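Local structure of cystatin (Fasciola hepatica, 6I1M) at residues Phe55-Gly60 and Gly65-Val70; Ser16-Met21 and Thr51-Lys56. The protein probably inhibits papain-like cysteine proteases, as a secreted type 1 cystatin (stefin) of the liver fluke. All coordinates share one frame; numbering follows the deposited sequence.

Contact 1: residues Phe55-Gly60 and Gly65-Val70; sequences FKVSGG and GCWEVV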
ATOM      1  N   PHE A  55      -0.478  -0.526  -4.026  1.00 20.18           N
ATOM      2  CA  PHE A  55      -1.578  -1.321  -3.441  1.00 20.76           C
ATOM      3  C   PHE A  55      -2.917  -0.646  -3.710  1.00 22.22           C
ATOM      4  O   PHE A  55      -3.036   0.564  -3.604  1.00 22.83           O
ATOM      5  CB  PHE A  55      -1.338  -1.447  -1.948  1.00 21.05           C
ATOM      6  CG  PHE A  55      -0.178  -2.347  -1.654  1.00 22.09           C
ATOM      7  CD1 PHE A  55      -0.327  -3.726  -1.766  1.00 22.27           C
ATOM      8  CD2 PHE A  55       1.045  -1.822  -1.260  1.00 23.23           C
ATOM      9  CE1 PHE A  55       0.731  -4.566  -1.471  1.00 21.17           C
ATOM     10  CE2 PHE A  55       2.105  -2.671  -0.960  1.00 23.21           C
ATOM     11  CZ  PHE A  55       1.940  -4.034  -1.071  1.00 23.16           C
ATOM     12  N   LYS A  56      -3.926  -1.454  -4.018  1.00 24.02           N
ATOM     13  CA  LYS A  56      -5.342  -1.079  -3.826  1.00 23.23           C
ATOM     14  C   LYS A  56      -5.819  -1.776  -2.547  1.00 22.01           C
ATOM     15  O   LYS A  56      -5.713  -3.012  -2.479  1.00 21.41           O
ATOM     16  CB  LYS A  56      -6.152  -1.498  -5.045  1.00 27.90           C
ATOM     17  CG  LYS A  56      -7.563  -0.951  -5.061  1.00 32.22           C
ATOM     18  CD  LYS A  56      -8.301  -1.303  -6.329  1.00 38.70           C
ATOM     19  CE  LYS A  56      -9.805  -1.257  -6.155  1.00 41.49           C
ATOM     20  NZ  LYS A  56     -10.423  -0.321  -7.124  1.00 46.67           N
ATOM     21  N   VAL A  57      -6.276  -0.996  -1.570  1.00 20.48           N
ATOM     22  CA  VAL A  57      -6.666  -1.480  -0.217  1.00 21.23           C
ATOM     23  C   VAL A  57      -8.152  -1.169  -0.009  1.00 20.94           C
ATOM     24  O   VAL A  57      -8.618  -0.135  -0.507  1.00 20.43           O
ATOM     25  CB  VAL A  57      -5.756  -0.888   0.876  1.00 21.59           C
ATOM     26  CG1 VAL A  57      -4.285  -1.122   0.543  1.00 22.30           C
ATOM     27  CG2 VAL A  57      -6.007   0.594   1.139  1.00 22.59           C
ATOM     28  N   SER A  58      -8.844  -2.054   0.707  1.00 21.13           N
ATOM     29  CA  SER A  58     -10.292  -1.971   1.025  1.00 22.68           C
ATOM     30  C   SER A  58     -10.486  -2.000   2.543  1.00 22.08           C
ATOM     31  O   SER A  58      -9.846  -2.829   3.222  1.00 21.65           O
ATOM     32  CB  SER A  58     -11.047  -3.098   0.386  1.00 26.71           C
ATOM     33  OG  SER A  58     -12.386  -3.079   0.820  1.00 28.94           O
ATOM     34  N   GLY A  59     -11.327  -1.112   3.060  1.00 23.90           N
ATOM     35  CA  GLY A  59     -11.672  -1.090   4.489  1.00 22.41           C
ATOM     36  C   GLY A  59     -12.874  -1.970   4.775  1.00 24.35           C
ATOM     37  O   GLY A  59     -13.691  -2.190   3.882  1.00 24.98           O
ATOM     38  N   GLY A  60     -12.986  -2.439   6.007  1.00 24.84           N
ATOM     39  CA  GLY A  60     -14.121  -3.245   6.474  1.00 26.17           C
ATOM     40  C   GLY A  60     -15.243  -2.356   6.959  1.00 26.74           C
ATOM     41  O   GLY A  60     -15.336  -1.198   6.520  1.00 23.11           O
ATOM     42  N   GLY A  65     -14.529   1.795   1.984  1.00 26.37           N
ATOM     43  CA  GLY A  65     -13.926   2.587   0.910  1.00 27.02           C
ATOM     44  C   GLY A  65     -12.628   1.932   0.521  1.00 28.27           C
ATOM     45  O   GLY A  65     -12.174   1.013   1.256  1.00 26.31           O
ATOM     46  N   CYS A  66     -12.089   2.372  -0.602  1.00 26.23           N
ATOM     47  CA  CYS A  66     -10.840   1.858  -1.177  1.00 24.97           C
ATOM     48  C   CYS A  66      -9.898   3.041  -1.345  1.00 24.48           C
ATOM     49  O   CYS A  66     -10.362   4.175  -1.604  1.00 23.04           O
ATOM     50  CB  CYS A  66     -11.081   1.142  -2.496  1.00 25.92           C
ATOM     51  SG  CYS A  66     -11.868  -0.480  -2.277  1.00 29.67           S
ATOM     52  N   TRP A  67      -8.615   2.756  -1.149  1.00 23.78           N
ATOM     53  CA  TRP A  67      -7.503   3.712  -1.311  1.00 21.59           C
ATOM     54  C   TRP A  67      -6.435   3.071  -2.193  1.00 21.38           C
ATOM     55  O   TRP A  67      -6.295   1.806  -2.197  1.00 22.94           O
ATOM     56  CB  TRP A  67      -6.946   4.114   0.048  1.00 21.85           C
ATOM     57  CG  TRP A  67      -7.862   4.869   0.966  1.00 24.06           C
ATOM     58  CD1 TRP A  67      -7.821   6.213   1.225  1.00 26.49           C
ATOM     59  CD2 TRP A  67      -8.833   4.325   1.878  1.00 25.32           C
ATOM     60  NE1 TRP A  67      -8.700   6.536   2.222  1.00 28.18           N
ATOM     61  CE2 TRP A  67      -9.365   5.408   2.616  1.00 26.11           C
ATOM     62  CE3 TRP A  67      -9.334   3.040   2.122  1.00 28.78           C
ATOM     63  CZ2 TRP A  67     -10.354   5.244   3.586  1.00 27.98           C
ATOM     64  CZ3 TRP A  67     -10.318   2.876   3.074  1.00 29.24           C
ATOM     65  CH2 TRP A  67     -10.826   3.965   3.790  1.00 30.81           C
ATOM     66  N   GLU A  68      -5.750   3.896  -2.961  1.00 22.26           N
ATOM     67  CA  GLU A  68      -4.488   3.507  -3.630  1.00 25.31           C
ATOM     68  C   GLU A  68      -3.352   4.084  -2.790  1.00 24.27           C
ATOM     69  O   GLU A  68      -3.428   5.268  -2.437  1.00 24.65           O
ATOM     70  CB  GLU A  68      -4.507   3.996  -5.071  1.00 28.65           C
ATOM     71  CG  GLU A  68      -3.171   3.932  -5.760  1.00 35.43           C
ATOM     72  CD  GLU A  68      -3.248   4.509  -7.159  1.00 41.38           C
ATOM     73  OE1 GLU A  68      -4.073   3.981  -7.958  1.00 47.08           O
ATOM     74  OE2 GLU A  68      -2.529   5.513  -7.432  1.00 45.99           O
ATOM     75  N   VAL A  69      -2.356   3.266  -2.458  1.00 24.44           N
ATOM     76  CA  VAL A  69      -1.205   3.680  -1.608  1.00 25.36           C
ATOM     77  C   VAL A  69       0.052   3.087  -2.229  1.00 24.80           C
ATOM     78  O   VAL A  69       0.119   1.862  -2.361  1.00 22.73           O
ATOM     79  CB  VAL A  69      -1.350   3.199  -0.153  1.00 29.47           C
ATOM     80  CG1 VAL A  69      -0.310   3.849   0.763  1.00 28.37           C
ATOM     81  CG2 VAL A  69      -2.754   3.430   0.390  1.00 32.81           C
ATOM     82  N   VAL A  70       1.024   3.930  -2.544  1.00 23.46           N
ATOM     83  CA  VAL A  70       2.357   3.508  -3.039  1.00 23.40           C
ATOM     84  C   VAL A  70       3.341   3.419  -1.870  1.00 22.61           C
ATOM     85  O   VAL A  70       3.446   4.370  -1.101  1.00 22.55           O
ATOM     86  CB  VAL A  70       2.854   4.451  -4.141  1.00 25.69           C
ATOM     87  CG1 VAL A  70       4.145   3.932  -4.745  1.00 24.70           C
ATOM     88  CG2 VAL A  70       1.792   4.654  -5.211  1.00 26.06           C
TER
HETATM   89  O   HOH W   1     -14.407  -1.328   1.573  1.00 34.80           O
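Val57 and Trp67 face each other as a hydrogen-bonded pair of an antiparallel beta hairpin, where strand 50-59 returns as strand 66-74 of the cystatin sheet. The axes of residues 55-59 and 66-70 come within 4.7 Å and their directions differ by 150°. Backbone bonds carry most of the contact. Val57 N donates to Trp67 O at 2.9 Å and Trp67 N returns a bond to Val57 O. Phe55 and Val69 form a second such pair. Gly59 N closes the ladder on Gly65 O at 2.9 Å, almost head-on to the carbonyl. CA-H...O contacts fill the gaps, as from Cys66 CA to Val57 O at 3.1 Å.

At the loop end of the hairpin one water bridges the strands: it accepts from Ser58 OG and Gly65 N and donates to Gly59 O.

The apolar contacts lie on the face that carries Phe55, Val57, Trp67 and Val69. Val57 CG2 sits between its own N and carbonyl carbon, which brings it to Trp67 CB at 3.8 Å. The indole edge passes near Gly59 N. Ile22 and Leu26 of helix 12-28 cover this face.

On the other face Ser58 CB lies 3.8 Å from Cys66 SG, which is disulfide-bonded to Cys92. Lys56 NZ hydrogen-bonds to Ser91 O. The chemistry is thus split: one face joins the core, and the other ties the hairpin to the C-terminal tail.

Contact 2: residues Ser16-Met21 and Thr51-Lys56; sequences SVFQPM and TNYKFK. Unlike the reference sequence in segment 51-56: Thr51 (reference Ile).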
ATOM      1  N   SER A  16       2.076  -9.436   5.329  1.00 19.54           N
ATOM      2  CA  SER A  16       2.682  -9.342   6.679  1.00 20.66           C
ATOM      3  C   SER A  16       3.425  -8.011   6.866  1.00 20.84           C
ATOM      4  O   SER A  16       3.312  -7.405   7.940  1.00 19.97           O
ATOM      5  CB  SER A  16       3.569 -10.517   6.940  1.00 22.38           C
ATOM      6  OG  SER A  16       4.065 -10.432   8.252  1.00 25.08           O
ATOM      7  N   VAL A  17       4.120  -7.529   5.840  1.00 21.39           N
ATOM      8  CA  VAL A  17       5.029  -6.356   5.974  1.00 22.55           C
ATOM      9  C   VAL A  17       4.237  -5.071   5.714  1.00 21.19           C
ATOM     10  O   VAL A  17       4.318  -4.147   6.523  1.00 20.11           O
ATOM     11  CB  VAL A  17       6.247  -6.527   5.038  1.00 26.95           C
ATOM     12  CG1 VAL A  17       7.037  -5.247   4.831  1.00 27.94           C
ATOM     13  CG2 VAL A  17       7.170  -7.623   5.555  1.00 28.88           C
ATOM     14  N   PHE A  18       3.472  -5.035   4.628  1.00 20.80           N
ATOM     15  CA  PHE A  18       2.883  -3.790   4.066  1.00 20.23           C
ATOM     16  C   PHE A  18       1.527  -3.483   4.692  1.00 19.83           C
ATOM     17  O   PHE A  18       1.236  -2.305   4.827  1.00 22.50           O
ATOM     18  CB  PHE A  18       2.760  -3.867   2.542  1.00 19.23           C
ATOM     19  CG  PHE A  18       4.095  -3.946   1.840  1.00 20.97           C
ATOM     20  CD1 PHE A  18       5.020  -2.923   1.966  1.00 22.80           C
ATOM     21  CD2 PHE A  18       4.436  -5.061   1.089  1.00 19.83           C
ATOM     22  CE1 PHE A  18       6.265  -3.016   1.348  1.00 24.15           C
ATOM     23  CE2 PHE A  18       5.661  -5.141   0.447  1.00 21.97           C
ATOM     24  CZ  PHE A  18       6.570  -4.115   0.558  1.00 23.65           C
ATOM     25  N   GLN A  19       0.727  -4.479   5.084  1.00 19.97           N
ATOM     26  CA  GLN A  19      -0.640  -4.189   5.592  1.00 19.56           C
ATOM     27  C   GLN A  19      -0.539  -3.313   6.839  1.00 18.41           C
ATOM     28  O   GLN A  19      -1.247  -2.314   6.900  1.00 17.99           O
ATOM     29  CB  GLN A  19      -1.492  -5.442   5.793  1.00 19.70           C
ATOM     30  CG  GLN A  19      -2.932  -5.129   6.192  1.00 19.84           C
ATOM     31  CD  GLN A  19      -3.211  -4.886   7.656  1.00 19.98           C
ATOM     32  OE1 GLN A  19      -2.330  -4.734   8.507  1.00 21.27           O
ATOM     33  NE2 GLN A  19      -4.494  -4.862   7.969  1.00 19.58           N
ATOM     34  N   PRO A  20       0.293  -3.599   7.870  1.00 20.11           N
ATOM     35  CA  PRO A  20       0.387  -2.706   9.033  1.00 20.28           C
ATOM     36  C   PRO A  20       0.992  -1.326   8.740  1.00 21.38           C
ATOM     37  O   PRO A  20       0.604  -0.381   9.397  1.00 23.40           O
ATOM     38  CB  PRO A  20       1.349  -3.417   9.993  1.00 20.45           C
ATOM     39  CG  PRO A  20       1.238  -4.870   9.578  1.00 20.15           C
ATOM     40  CD  PRO A  20       1.085  -4.829   8.078  1.00 20.27           C
ATOM     41  N   MET A  21       1.911  -1.232   7.774  1.00 21.38           N
ATOM     42  CA  MET A  21       2.492   0.070   7.352  1.00 23.25           C
ATOM     43  C   MET A  21       1.375   0.924   6.749  1.00 20.73           C
ATOM     44  O   MET A  21       1.301   2.116   7.046  1.00 19.65           O
ATOM     45  CB  MET A  21       3.575  -0.092   6.288  1.00 26.32           C
ATOM     46  CG  MET A  21       4.854  -0.721   6.755  1.00 33.81           C
ATOM     47  SD  MET A  21       6.044  -0.674   5.379  1.00 35.08           S
ATOM     48  CE  MET A  21       7.134  -2.012   5.844  1.00 34.58           C
ATOM     49  N   THR A  51      11.984  -0.757  -5.360  1.00 21.14           N
ATOM     50  CA  THR A  51      10.664  -1.165  -5.893  1.00 21.87           C
ATOM     51  C   THR A  51       9.582  -0.270  -5.282  1.00 23.26           C
ATOM     52  O   THR A  51       9.559  -0.096  -4.033  1.00 21.29           O
ATOM     53  CB  THR A  51      10.417  -2.655  -5.660  1.00 23.84           C
ATOM     54  OG1 THR A  51      11.475  -3.339  -6.329  1.00 25.42           O
ATOM     55  CG2 THR A  51       9.069  -3.117  -6.169  1.00 22.51           C
ATOM     56  N   ASN A  52       8.733   0.258  -6.164  1.00 21.13           N
ATOM     57  CA  ASN A  52       7.432   0.881  -5.842  1.00 21.17           C
ATOM     58  C   ASN A  52       6.373  -0.214  -5.864  1.00 21.44           C
ATOM     59  O   ASN A  52       6.254  -0.944  -6.892  1.00 18.47           O
ATOM     60  CB  ASN A  52       7.098   2.030  -6.785  1.00 22.89           C
ATOM     61  CG  ASN A  52       7.743   3.329  -6.360  1.00 24.97           C
ATOM     62  OD1 ASN A  52       7.988   3.540  -5.183  1.00 22.71           O
ATOM     63  ND2 ASN A  52       7.935   4.236  -7.304  1.00 26.11           N
ATOM     64  N   TYR A  53       5.710  -0.390  -4.723  1.00 20.18           N
ATOM     65  CA  TYR A  53       4.534  -1.280  -4.574  1.00 20.66           C
ATOM     66  C   TYR A  53       3.297  -0.396  -4.520  1.00 20.26           C
ATOM     67  O   TYR A  53       3.126   0.295  -3.525  1.00 20.77           O
ATOM     68  CB  TYR A  53       4.611  -2.127  -3.313  1.00 20.30           C
ATOM     69  CG  TYR A  53       5.723  -3.129  -3.299  1.00 21.44           C
ATOM     70  CD1 TYR A  53       6.995  -2.760  -2.890  1.00 23.55           C
ATOM     71  CD2 TYR A  53       5.500  -4.453  -3.653  1.00 24.22           C
ATOM     72  CE1 TYR A  53       8.030  -3.678  -2.875  1.00 25.75           C
ATOM     73  CE2 TYR A  53       6.524  -5.379  -3.635  1.00 24.52           C
ATOM     74  CZ  TYR A  53       7.796  -4.993  -3.241  1.00 25.88           C
ATOM     75  OH  TYR A  53       8.819  -5.907  -3.168  1.00 29.22           O
ATOM     76  N   LYS A  54       2.480  -0.437  -5.563  1.00 19.95           N
ATOM     77  CA  LYS A  54       1.171   0.249  -5.583  1.00 21.74           C
ATOM     78  C   LYS A  54       0.080  -0.748  -5.203  1.00 21.71           C
ATOM     79  O   LYS A  54      -0.253  -1.677  -6.010  1.00 22.05           O
ATOM     80  CB  LYS A  54       0.870   0.845  -6.949  1.00 24.33           C
ATOM     81  CG  LYS A  54      -0.332   1.770  -6.956  1.00 26.77           C
ATOM     82  CD  LYS A  54      -0.925   1.864  -8.322  1.00 32.59           C
ATOM     83  CE  LYS A  54      -0.025   2.566  -9.304  1.00 36.01           C
ATOM     84  NZ  LYS A  54      -0.520   2.376 -10.685  1.00 38.84           N
ATOM     85  N   PHE A  55      -0.478  -0.526  -4.026  1.00 20.18           N
ATOM     86  CA  PHE A  55      -1.578  -1.321  -3.441  1.00 20.76           C
ATOM     87  C   PHE A  55      -2.917  -0.646  -3.710  1.00 22.22           C
ATOM     88  O   PHE A  55      -3.036   0.564  -3.604  1.00 22.83           O
ATOM     89  CB  PHE A  55      -1.338  -1.447  -1.948  1.00 21.05           C
ATOM     90  CG  PHE A  55      -0.178  -2.347  -1.654  1.00 22.09           C
ATOM     91  CD1 PHE A  55      -0.327  -3.726  -1.766  1.00 22.27           C
ATOM     92  CD2 PHE A  55       1.045  -1.822  -1.260  1.00 23.23           C
ATOM     93  CE1 PHE A  55       0.731  -4.566  -1.471  1.00 21.17           C
ATOM     94  CE2 PHE A  55       2.105  -2.671  -0.960  1.00 23.21           C
ATOM     95  CZ  PHE A  55       1.940  -4.034  -1.071  1.00 23.16           C
ATOM     96  N   LYS A  56      -3.926  -1.454  -4.018  1.00 24.02           N
ATOM     97  CA  LYS A  56      -5.342  -1.079  -3.826  1.00 23.23           C
ATOM     98  C   LYS A  56      -5.819  -1.776  -2.547  1.00 22.01           C
ATOM     99  O   LYS A  56      -5.713  -3.012  -2.479  1.00 21.41           O
ATOM    100  CB  LYS A  56      -6.152  -1.498  -5.045  1.00 27.90           C
ATOM    101  CG  LYS A  56      -7.563  -0.951  -5.061  1.00 32.22           C
ATOM    102  CD  LYS A  56      -8.301  -1.303  -6.329  1.00 38.70           C
ATOM    103  CE  LYS A  56      -9.805  -1.257  -6.155  1.00 41.49           C
ATOM    104  NZ  LYS A  56     -10.423  -0.321  -7.124  1.00 46.67           N
TER
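Phe18 on helix 12-28 faces Phe55 on strand 50-59, with their CA atoms 9.1 Å apart, in the packing of the cystatin helix against its antiparallel sheet. The three side chains that meet form an aromatic cluster: Phe18 from the helix, Tyr53 and Phe55 from the strand. With Phe18 CG beside the backbone N (chi1 -65°) and anti to the carbonyl carbon, the ring points from the helix to both strand rings.

Against Phe55 the base of the Phe18 side chain does the touching. Phe18 CD2 is 3.5 Å from Phe55 CZ, and Phe18 CB is 3.7 Å from the same atom. Phe18 CD2 comes in at the edge of the Phe55 ring, and the two planes are at 48°.

The far end of Phe18 serves Tyr53. Phe18 CZ stands over one face of the tyrosine ring, toward its rim, with the planes at 39°. Thr51 CG2 covers the opposite face, so the phenol ring is sandwiched. Val17 CG1 lies over the centre of one face of Phe18.

Val73 of the next strand also touches Phe18 and Tyr53. The contact is apolar and buried. The nearest Tyr53 atom to Phe18 CZ is CD1, at 3.7 Å.

Both contacts use strand 50-59, and they share Phe55 and Lys56. Contact 1 builds the sheet and contact 2 packs the helix on it. The chemistry follows from that. Contact 1 rests on backbone hydrogen bonds and is partly buried, with one face toward the helix and the other bearing polar side chains and the disulfide. Contact 2 is a buried, apolar contact made almost wholly by aromatic rings, nearer the centre of the chain. Phe55 joins the two: its backbone bonds to strand 66-74 while its ring meets helix 12-28. On the sheet face away from the helix the contacts also touch, with Glu68 CD 3.7 Å from Lys54 CD.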